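PDB 5HQA: alpha-glucosidase from Pseudoalteromonas sp. K8, which hydrolyses alpha-glucosidic bonds as a chloride-activated, calcium-binding glycoside hydrolase of family 97, held here in complex with acarbose. Local coordinates for residues V258-K262 and A427-S432; L162-V168 and V196-R200; Q545-D549 and T654-F658. All blocks are in the same frame, centred on the assembly; numbering follows the deposited sequence.

Contact 1 of 3, residues V258-K262 and A427-S432; sequences VSWVK and AKHKIS. With FMT (formic acid), chain L.
Trp260 faces Lys430 because its CG sits between its own backbone N and carbonyl carbon (chi1 49°). Lys430 has CG beside its backbone N, and its chain crosses the indole at about a right angle. The backbone end of the lysine does the closest packing. Its CA lies over the face of the six-membered ring, 3.6 Å from the centroid, as a CH-pi contact. Lys430 CB lies by CE3 and CD2 of the indole, and Lys430 CG by its CD2 and CG. A bend at the last torsion brings NZ near the five-membered ring. NZ is 4.2 Å from that centroid, displaced from its centre, an off-centre cation-pi contact. Val261 CG2 lies on the opposite face of the indole, so the ring is held between two aliphatic groups. Ala427 touches the far end of the ring, with CA 3.9 Å and CB 4.1 Å from Trp260 CH2.

The indole N-H points to a bound formic acid in the ring plane, with Trp260 NE1 3.1 Å from its O2. This molecule probably comes from the crystallisation liquor. NE1 also makes a weak bond to Asp257 O. Ser432 OG packs against Val261 CG2 at 3.5 Å. One water bridges Trp260 O, to which it donates, and Ser432 OG.

Lys430 has a positive phi (54°) and is the C-prime residue of a Schellman motif. That motif ends helix 413-428 and turns the chain into strand 432-435. Tryptophan from the beta turn 258-261 thus packs on a helix-to-strand turn of the TIM-barrel domain, near the N-terminal ends of strands 264-269 and 432-435.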
loop_
_atom_site.group_PDB
_atom_site.type_symbol
_atom_site.label_atom_id
_atom_site.label_comp_id
_atom_site.label_asym_id
_atom_site.label_seq_id
_atom_site.Cartn_x
_atom_site.Cartn_y
_atom_site.Cartn_z
ATOM N N VAL A 258 9.517 14.558 -12.782
ATOM C CA VAL A 258 9.539 13.114 -12.564
ATOM C C VAL A 258 8.890 12.410 -13.749
ATOM O O VAL A 258 8.313 11.321 -13.609
ATOM C CB VAL A 258 8.865 12.731 -11.231
ATOM C CG1 VAL A 258 9.700 13.233 -10.059
ATOM C CG2 VAL A 258 7.466 13.303 -11.154
ATOM N N SER A 259 9.014 13.009 -14.937
ATOM C CA SER A 259 8.503 12.363 -16.141
ATOM C C SER A 259 9.226 11.053 -16.444
ATOM O O SER A 259 8.724 10.251 -17.241
ATOM C CB SER A 259 8.608 13.322 -17.330
ATOM O OG SER A 259 9.955 13.703 -17.545
ATOM N N TRP A 260 10.380 10.809 -15.815
ATOM C CA TRP A 260 11.107 9.557 -15.978
ATOM C C TRP A 260 10.513 8.405 -15.178
ATOM O O TRP A 260 10.996 7.271 -15.301
ATOM C CB TRP A 260 12.569 9.747 -15.580
ATOM C CG TRP A 260 12.770 10.422 -14.241
ATOM C CD1 TRP A 260 12.909 11.763 -14.009
ATOM C CD2 TRP A 260 12.877 9.781 -12.961
ATOM N NE1 TRP A 260 13.091 11.995 -12.663
ATOM C CE2 TRP A 260 13.076 10.796 -12.000
ATOM C CE3 TRP A 260 12.819 8.448 -12.535
ATOM C CZ2 TRP A 260 13.221 10.519 -10.639
ATOM C CZ3 TRP A 260 12.958 8.176 -11.183
ATOM C CH2 TRP A 260 13.157 9.206 -10.254
ATOM N N VAL A 261 9.509 8.669 -14.349
ATOM C CA VAL A 261 8.746 7.625 -13.672
ATOM C C VAL A 261 7.590 7.237 -14.588
ATOM O O VAL A 261 6.747 8.079 -14.923
ATOM C CB VAL A 261 8.233 8.111 -12.309
ATOM C CG1 VAL A 261 7.426 7.015 -11.642
ATOM C CG2 VAL A 261 9.385 8.552 -11.415
ATOM N N LYS A 262 7.555 5.970 -15.005
ATOM C CA LYS A 262 6.640 5.501 -16.051
ATOM C C LYS A 262 5.698 4.431 -15.518
ATOM O O LYS A 262 6.108 3.265 -15.360
ATOM C CB LYS A 262 7.418 4.939 -17.245
ATOM C CG LYS A 262 8.415 5.900 -17.896
ATOM C CD LYS A 262 7.735 7.131 -18.492
ATOM C CE LYS A 262 8.547 7.707 -19.653
ATOM N NZ LYS A 262 10.001 7.398 -19.506
ATOM N N ALA A 427 16.475 7.757 -6.864
ATOM C CA ALA A 427 16.010 8.904 -7.636
ATOM C C ALA A 427 17.163 9.644 -8.300
ATOM O O ALA A 427 16.998 10.184 -9.398
ATOM C CB ALA A 427 15.215 9.855 -6.746
ATOM N N LYS A 428 18.337 9.680 -7.663
ATOM C CA LYS A 428 19.486 10.308 -8.312
ATOM C C LYS A 428 19.910 9.569 -9.574
ATOM O O LYS A 428 20.596 10.158 -10.416
ATOM C CB LYS A 428 20.670 10.389 -7.352
ATOM C CG LYS A 428 20.441 11.300 -6.162
ATOM C CD LYS A 428 21.668 11.338 -5.264
ATOM C CE LYS A 428 21.532 12.406 -4.189
ATOM N NZ LYS A 428 20.289 12.242 -3.384
ATOM N N HIS A 429 19.529 8.298 -9.719
ATOM C CA HIS A 429 19.812 7.502 -10.910
ATOM C C HIS A 429 18.613 7.398 -11.844
ATOM O O HIS A 429 18.647 6.608 -12.795
ATOM C CB HIS A 429 20.277 6.103 -10.499
ATOM C CG HIS A 429 21.521 6.110 -9.672
ATOM N ND1 HIS A 429 21.511 6.354 -8.316
ATOM C CD2 HIS A 429 22.820 5.931 -10.012
ATOM C CE1 HIS A 429 22.748 6.313 -7.854
ATOM N NE2 HIS A 429 23.561 6.053 -8.862
ATOM N N LYS A 430 17.563 8.183 -11.590
ATOM C CA LYS A 430 16.288 8.091 -12.306
ATOM C C LYS A 430 15.732 6.667 -12.267
ATOM O O LYS A 430 15.231 6.138 -13.265
ATOM C CB LYS A 430 16.415 8.616 -13.736
ATOM C CG LYS A 430 16.663 10.132 -13.765
ATOM C CD LYS A 430 16.710 10.693 -15.182
ATOM C CE LYS A 430 17.064 12.184 -15.183
ATOM N NZ LYS A 430 16.561 12.858 -13.954
ATOM N N ILE A 431 15.791 6.053 -11.085
ATOM C CA ILE A 431 15.268 4.711 -10.851
ATOM C C ILE A 431 14.102 4.805 -9.872
ATOM O O ILE A 431 14.191 5.511 -8.858
ATOM C CB ILE A 431 16.369 3.772 -10.326
ATOM C CG1 ILE A 431 17.403 3.513 -11.436
ATOM C CG2 ILE A 431 15.775 2.475 -9.772
ATOM C CD1 ILE A 431 18.613 2.730 -10.980
ATOM N N SER A 432 13.010 4.105 -10.185
ATOM C CA SER A 432 11.850 3.977 -9.315
ATOM C C SER A 432 11.910 2.660 -8.555
ATOM O O SER A 432 12.467 1.672 -9.043
ATOM C CB SER A 432 10.554 4.047 -10.123
ATOM O OG SER A 432 10.434 5.322 -10.730
HETATM C C FMT L . 15.273 14.120 -10.516
HETATM O O1 FMT L . 15.916 13.347 -9.802
HETATM O O2 FMT L . 14.044 14.098 -10.634
HETATM O O HOH W 1 11.706 5.243 -13.292
#

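Contact 2 of 3, residues L162-V168 and V196-R200; sequences LNDAALV and VLNQR
Gln199 meets the 162-168 segment with the edge of its amide, and NE2 supplies both N-H groups. One goes to Ala165 O, 2.9 Å from NE2, with the acceptor in the amide plane. The other goes to Leu162 O, 3.1 Å from NE2, which lies somewhat tilted from that plane. Seen from the acceptors, the two bonds differ. At Ala165 O the donor stands well above the carbonyl plane (59° out of it), while at Leu162 O it is tilted by 18°. Leu162 O also accepts from Ala165 N within the 3-10 turn. At the other end of the amide, Gln199 OE1 accepts from Gly203 N, which fixes the rotation of the group. Arg200 also uses an edge: its NH1 donates to Asn198 OD1 at 2.8 Å, in the guanidinium plane.

CG of Gln199 is anti to its backbone N (chi1 -168°), and the rest of the chain is extended. This carries the amide past Ala166 to the turn. The backbones pair as antiparallel strands. Gln199 N donates to Ala166 O at 2.9 Å. Val168 N to Leu197 O and Leu197 N to Val168 O are 3.0 Å each, in a hydrogen-bonded pair.

Leu167 and Asn198 lie on one face of the sheet. Leu167 CD1 touches Asn198 CB there and reaches Val196 CG1 at 3.6 Å. Val168 and Leu197 occupy the other face, where Val168 CG2 packs on Leu197 CB at 3.7 Å.

In this part of the mutarotase-like N-terminal domain, a glutamine thus extends the strand pairing where the 3-10 turn bends away. Both its amide N-H groups are spent on backbone carbonyls of 162-165 and OE1 on Gly203 N, so its polar end is matched on both sides and ties the turn to the strand.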
loop_
_atom_site.group_PDB
_atom_site.type_symbol
_atom_site.label_atom_id
_atom_site.label_comp_id
_atom_site.label_asym_id
_atom_site.label_seq_id
_atom_site.Cartn_x
_atom_site.Cartn_y
_atom_site.Cartn_z
ATOM N N LEU A 162 -14.383 -5.479 18.085
ATOM C CA LEU A 162 -13.268 -4.541 18.230
ATOM C C LEU A 162 -12.464 -4.802 19.508
ATOM O O LEU A 162 -11.238 -4.633 19.521
ATOM C CB LEU A 162 -13.795 -3.104 18.214
ATOM C CG LEU A 162 -12.783 -1.965 18.354
ATOM C CD1 LEU A 162 -11.772 -1.978 17.217
ATOM C CD2 LEU A 162 -13.526 -0.625 18.380
ATOM N N ASN A 163 -13.126 -5.240 20.583
ATOM C CA ASN A 163 -12.411 -5.440 21.833
ATOM C C ASN A 163 -11.446 -6.618 21.789
ATOM O O ASN A 163 -10.660 -6.773 22.729
ATOM C CB ASN A 163 -13.400 -5.628 22.979
ATOM C CG ASN A 163 -14.033 -4.324 23.412
ATOM O OD1 ASN A 163 -13.527 -3.243 23.114
ATOM N ND2 ASN A 163 -15.143 -4.419 24.117
ATOM N N ASP A 164 -11.470 -7.435 20.731
ATOM C CA ASP A 164 -10.526 -8.542 20.598
ATOM C C ASP A 164 -9.275 -8.178 19.808
ATOM O O ASP A 164 -8.390 -9.030 19.664
ATOM C CB ASP A 164 -11.188 -9.744 19.923
ATOM C CG ASP A 164 -12.352 -10.282 20.709
ATOM O OD1 ASP A 164 -13.166 -11.014 20.115
ATOM O OD2 ASP A 164 -12.462 -9.961 21.909
ATOM N N ALA A 165 -9.189 -6.958 19.271
ATOM C CA ALA A 165 -8.042 -6.532 18.461
ATOM C C ALA A 165 -6.979 -5.991 19.409
ATOM O O ALA A 165 -6.960 -4.803 19.731
ATOM C CB ALA A 165 -8.462 -5.484 17.435
ATOM N N ALA A 166 -6.072 -6.871 19.856
ATOM C CA ALA A 166 -5.190 -6.519 20.968
ATOM C C ALA A 166 -4.011 -5.655 20.527
ATOM O O ALA A 166 -3.657 -4.684 21.213
ATOM C CB ALA A 166 -4.690 -7.789 21.662
ATOM N N LEU A 167 -3.388 -5.985 19.397
ATOM C CA LEU A 167 -2.159 -5.317 18.979
ATOM C C LEU A 167 -2.121 -5.417 17.463
ATOM O O LEU A 167 -1.938 -6.513 16.928
ATOM C CB LEU A 167 -0.935 -5.976 19.617
ATOM C CG LEU A 167 0.407 -5.265 19.419
ATOM C CD1 LEU A 167 0.401 -3.948 20.228
ATOM C CD2 LEU A 167 1.580 -6.188 19.826
ATOM N N VAL A 168 -2.308 -4.291 16.769
ATOM C CA VAL A 168 -2.673 -4.325 15.361
ATOM C C VAL A 168 -1.836 -3.340 14.558
ATOM O O VAL A 168 -1.392 -2.301 15.061
ATOM C CB VAL A 168 -4.181 -4.035 15.168
ATOM C CG1 VAL A 168 -5.021 -5.048 15.951
ATOM C CG2 VAL A 168 -4.516 -2.605 15.590
ATOM N N VAL A 196 2.112 1.261 15.877
ATOM C CA VAL A 196 1.235 0.113 16.033
ATOM C C VAL A 196 0.174 0.515 17.052
ATOM O O VAL A 196 0.411 1.404 17.874
ATOM C CB VAL A 196 2.107 -1.077 16.496
ATOM C CG1 VAL A 196 1.353 -2.058 17.339
ATOM C CG2 VAL A 196 2.821 -1.711 15.291
ATOM N N LEU A 197 -1.015 -0.092 16.998
ATOM C CA LEU A 197 -2.075 0.260 17.940
ATOM C C LEU A 197 -2.218 -0.832 18.990
ATOM O O LEU A 197 -2.411 -2.003 18.655
ATOM C CB LEU A 197 -3.412 0.484 17.232
ATOM C CG LEU A 197 -3.399 1.665 16.258
ATOM C CD1 LEU A 197 -4.747 1.804 15.555
ATOM C CD2 LEU A 197 -3.003 2.951 16.991
ATOM N N ASN A 198 -2.161 -0.439 20.260
ATOM C CA ASN A 198 -2.140 -1.366 21.387
ATOM C C ASN A 198 -3.378 -1.077 22.225
ATOM O O ASN A 198 -3.474 -0.011 22.837
ATOM C CB ASN A 198 -0.850 -1.167 22.187
ATOM C CG ASN A 198 -0.703 -2.130 23.351
ATOM O OD1 ASN A 198 -1.669 -2.713 23.838
ATOM N ND2 ASN A 198 0.529 -2.277 23.820
ATOM N N GLN A 199 -4.333 -2.005 22.246
ATOM C CA GLN A 199 -5.559 -1.767 22.995
ATOM C C GLN A 199 -5.274 -1.913 24.488
ATOM O O GLN A 199 -4.845 -2.981 24.946
ATOM C CB GLN A 199 -6.671 -2.718 22.555
ATOM C CG GLN A 199 -8.021 -2.284 23.121
ATOM C CD GLN A 199 -9.210 -3.063 22.582
ATOM O OE1 GLN A 199 -10.329 -2.881 23.060
ATOM N NE2 GLN A 199 -8.984 -3.921 21.582
ATOM N N ARG A 200 -5.502 -0.839 25.246
ATOM C CA ARG A 200 -5.222 -0.851 26.675
ATOM C C ARG A 200 -6.509 -1.167 27.428
ATOM O O ARG A 200 -7.004 -2.298 27.347
ATOM C CB ARG A 200 -4.591 0.484 27.089
ATOM C CG ARG A 200 -3.344 0.844 26.252
ATOM C CD ARG A 200 -2.371 -0.347 26.082
ATOM N NE ARG A 200 -1.904 -0.851 27.375
ATOM C CZ ARG A 200 -1.531 -2.106 27.607
ATOM N NH1 ARG A 200 -1.577 -3.015 26.639
ATOM N NH2 ARG A 200 -1.136 -2.459 28.824
HETATM O O HOH W 2 -3.981 -5.178 23.868
#

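Contact 3 of 3, residues Q545-D549 and T654-F658; sequences QFIQD and TAIRF
Helix 545-549 passes strand 654-658 at 9.7 Å between the segment axes, with 53° between their directions, and Phe546 CA and Arg657 CA are the nearest pair of CA atoms, 7.6 Å apart. Two side chains of the helix, one turn apart, make the contact. Phe546 has CG anti to its backbone N (chi1 -177°), which sends the ring toward the strand. Ala655 CB sits over one face, 3.7 Å from the ring centroid, and makes a CH-pi contact there. The methyl lies closest to CZ, off toward the rim. Arg657 N lies at the ring edge, 4.0 Å from Phe546 CE1.

Asp549 makes the polar half of the contact. Its OD2 is 3.1 Å from Arg657 NH1, in a salt bridge whose hydrogen bond is weak. OD2 comes to the edge of the guanidinium, but the carboxylate plane is turned 79° from it, so a single oxygen does the pairing. Arg657 runs extended from CG to NE to reach this point. Asp549 OD1 accepts from Gln545 NE2 at 2.8 Å, a donor that stands above the carboxylate plane. The two oxygens therefore serve different partners. Replacing Asp549 by an alanine would probably leave Arg657 NH1 without its acidic mate on the helix and set the Gln545 amide free to turn.

Arg657 has a second acidic partner, Asp584, which forms a salt bridge with NH2. Tyr586 of strand 585-591 touches both Asp549 and Arg657. Tyr616 of strand 611-618 meets the Phe546 ring edge-to-face. Helix 513-522 adds Val521 against Phe546 and Leu517 against Ala655. The contact so joins helix 541-549 of the barrel domain to a central strand of the C-terminal antiparallel sheet.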
loop_
_atom_site.group_PDB
_atom_site.type_symbol
_atom_site.label_atom_id
_atom_site.label_comp_id
_atom_site.label_asym_id
_atom_site.label_seq_id
_atom_site.Cartn_x
_atom_site.Cartn_y
_atom_site.Cartn_z
ATOM N N GLN A 545 -6.789 -10.381 -23.519
ATOM C CA GLN A 545 -6.998 -9.073 -24.137
ATOM C C GLN A 545 -7.323 -7.999 -23.100
ATOM O O GLN A 545 -6.917 -6.840 -23.263
ATOM C CB GLN A 545 -8.109 -9.154 -25.187
ATOM C CG GLN A 545 -8.244 -7.890 -26.030
ATOM C CD GLN A 545 -7.017 -7.633 -26.887
ATOM O OE1 GLN A 545 -6.619 -8.473 -27.701
ATOM N NE2 GLN A 545 -6.404 -6.469 -26.703
ATOM N N PHE A 546 -8.032 -8.351 -22.021
ATOM C CA PHE A 546 -8.309 -7.332 -21.014
ATOM C C PHE A 546 -7.026 -6.829 -20.370
ATOM O O PHE A 546 -6.867 -5.623 -20.143
ATOM C CB PHE A 546 -9.251 -7.839 -19.927
ATOM C CG PHE A 546 -9.600 -6.767 -18.938
ATOM C CD1 PHE A 546 -10.524 -5.781 -19.275
ATOM C CD2 PHE A 546 -8.961 -6.696 -17.705
ATOM C CE1 PHE A 546 -10.833 -4.754 -18.379
ATOM C CE2 PHE A 546 -9.262 -5.677 -16.807
ATOM C CZ PHE A 546 -10.199 -4.703 -17.149
ATOM N N ILE A 547 -6.102 -7.738 -20.052
ATOM C CA ILE A 547 -4.839 -7.329 -19.448
ATOM C C ILE A 547 -4.034 -6.483 -20.426
ATOM O O ILE A 547 -3.386 -5.504 -20.037
ATOM C CB ILE A 547 -4.049 -8.565 -18.979
ATOM C CG1 ILE A 547 -4.862 -9.344 -17.947
ATOM C CG2 ILE A 547 -2.701 -8.151 -18.398
ATOM C CD1 ILE A 547 -4.143 -10.588 -17.394
ATOM N N GLN A 548 -4.064 -6.841 -21.712
ATOM C CA GLN A 548 -3.383 -6.027 -22.709
ATOM C C GLN A 548 -3.985 -4.636 -22.799
ATOM O O GLN A 548 -3.265 -3.665 -23.050
ATOM C CB GLN A 548 -3.449 -6.696 -24.074
ATOM C CG GLN A 548 -2.639 -7.969 -24.180
ATOM C CD GLN A 548 -2.823 -8.611 -25.531
ATOM O OE1 GLN A 548 -3.720 -9.427 -25.719
ATOM N NE2 GLN A 548 -2.000 -8.217 -26.492
ATOM N N ASP A 549 -5.303 -4.521 -22.609
ATOM C CA ASP A 549 -5.969 -3.236 -22.791
ATOM C C ASP A 549 -5.846 -2.330 -21.569
ATOM O O ASP A 549 -5.792 -1.104 -21.718
ATOM C CB ASP A 549 -7.457 -3.432 -23.100
ATOM C CG ASP A 549 -7.721 -3.936 -24.513
ATOM O OD1 ASP A 549 -6.780 -4.028 -25.342
ATOM O OD2 ASP A 549 -8.907 -4.222 -24.796
ATOM N N THR A 654 -15.867 -9.339 -12.065
ATOM C CA THR A 654 -16.169 -8.848 -13.403
ATOM C C THR A 654 -15.209 -7.716 -13.717
ATOM O O THR A 654 -14.916 -6.885 -12.850
ATOM C CB THR A 654 -17.622 -8.355 -13.531
ATOM O OG1 THR A 654 -18.506 -9.477 -13.464
ATOM C CG2 THR A 654 -17.857 -7.669 -14.869
ATOM N N ALA A 655 -14.703 -7.706 -14.948
ATOM C CA ALA A 655 -13.851 -6.642 -15.453
ATOM C C ALA A 655 -14.488 -6.090 -16.716
ATOM O O ALA A 655 -14.953 -6.859 -17.566
ATOM C CB ALA A 655 -12.440 -7.158 -15.758
ATOM N N ILE A 656 -14.523 -4.763 -16.846
ATOM C CA ILE A 656 -15.172 -4.132 -17.990
ATOM C C ILE A 656 -14.283 -3.034 -18.542
ATOM O O ILE A 656 -13.774 -2.201 -17.785
ATOM C CB ILE A 656 -16.546 -3.544 -17.626
ATOM C CG1 ILE A 656 -17.427 -4.606 -16.975
ATOM C CG2 ILE A 656 -17.221 -2.960 -18.879
ATOM C CD1 ILE A 656 -18.766 -4.074 -16.571
ATOM N N ARG A 657 -14.120 -3.016 -19.860
ATOM C CA ARG A 657 -13.586 -1.858 -20.563
ATOM C C ARG A 657 -14.752 -1.124 -21.217
ATOM O O ARG A 657 -15.479 -1.708 -22.024
ATOM C CB ARG A 657 -12.557 -2.265 -21.618
ATOM C CG ARG A 657 -12.138 -1.100 -22.489
ATOM C CD ARG A 657 -11.146 -1.493 -23.560
ATOM N NE ARG A 657 -10.815 -0.312 -24.356
ATOM C CZ ARG A 657 -10.108 -0.337 -25.481
ATOM N NH1 ARG A 657 -9.655 -1.492 -25.953
ATOM N NH2 ARG A 657 -9.861 0.794 -26.133
ATOM N N PHE A 658 -14.947 0.141 -20.852
ATOM C CA PHE A 658 -15.939 0.994 -21.502
ATOM C C PHE A 658 -15.198 1.786 -22.568
ATOM O O PHE A 658 -14.574 2.810 -22.276
ATOM C CB PHE A 658 -16.626 1.911 -20.497
ATOM C CG PHE A 658 -17.442 1.181 -19.481
ATOM C CD1 PHE A 658 -18.746 0.802 -19.771
ATOM C CD2 PHE A 658 -16.909 0.871 -18.239
ATOM C CE1 PHE A 658 -19.508 0.124 -18.833
ATOM C CE2 PHE A 658 -17.662 0.188 -17.292
ATOM C CZ PHE A 658 -18.963 -0.185 -17.590
#

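The three contacts follow one another along the chain and do not touch. Contact 2 belongs to the N-terminal domain, contact 1 to the barrel domain, and contact 3 joins the barrel to the C-terminal domain. Contacts 1 and 3 are the closer pair, with centres 28 Å apart and nearest atoms about 14 Å apart. Contact 2 lies across the chain's centre from both, its centre 39 Å from that of contact 1 and 40 Å from that of contact 3. All three lie away from the glycan pocket and the metal sites. The calcium site links the first two domains: Glu154 comes from the N-terminal domain, and Glu437 follows strand 432-435, which contact 1 leads into.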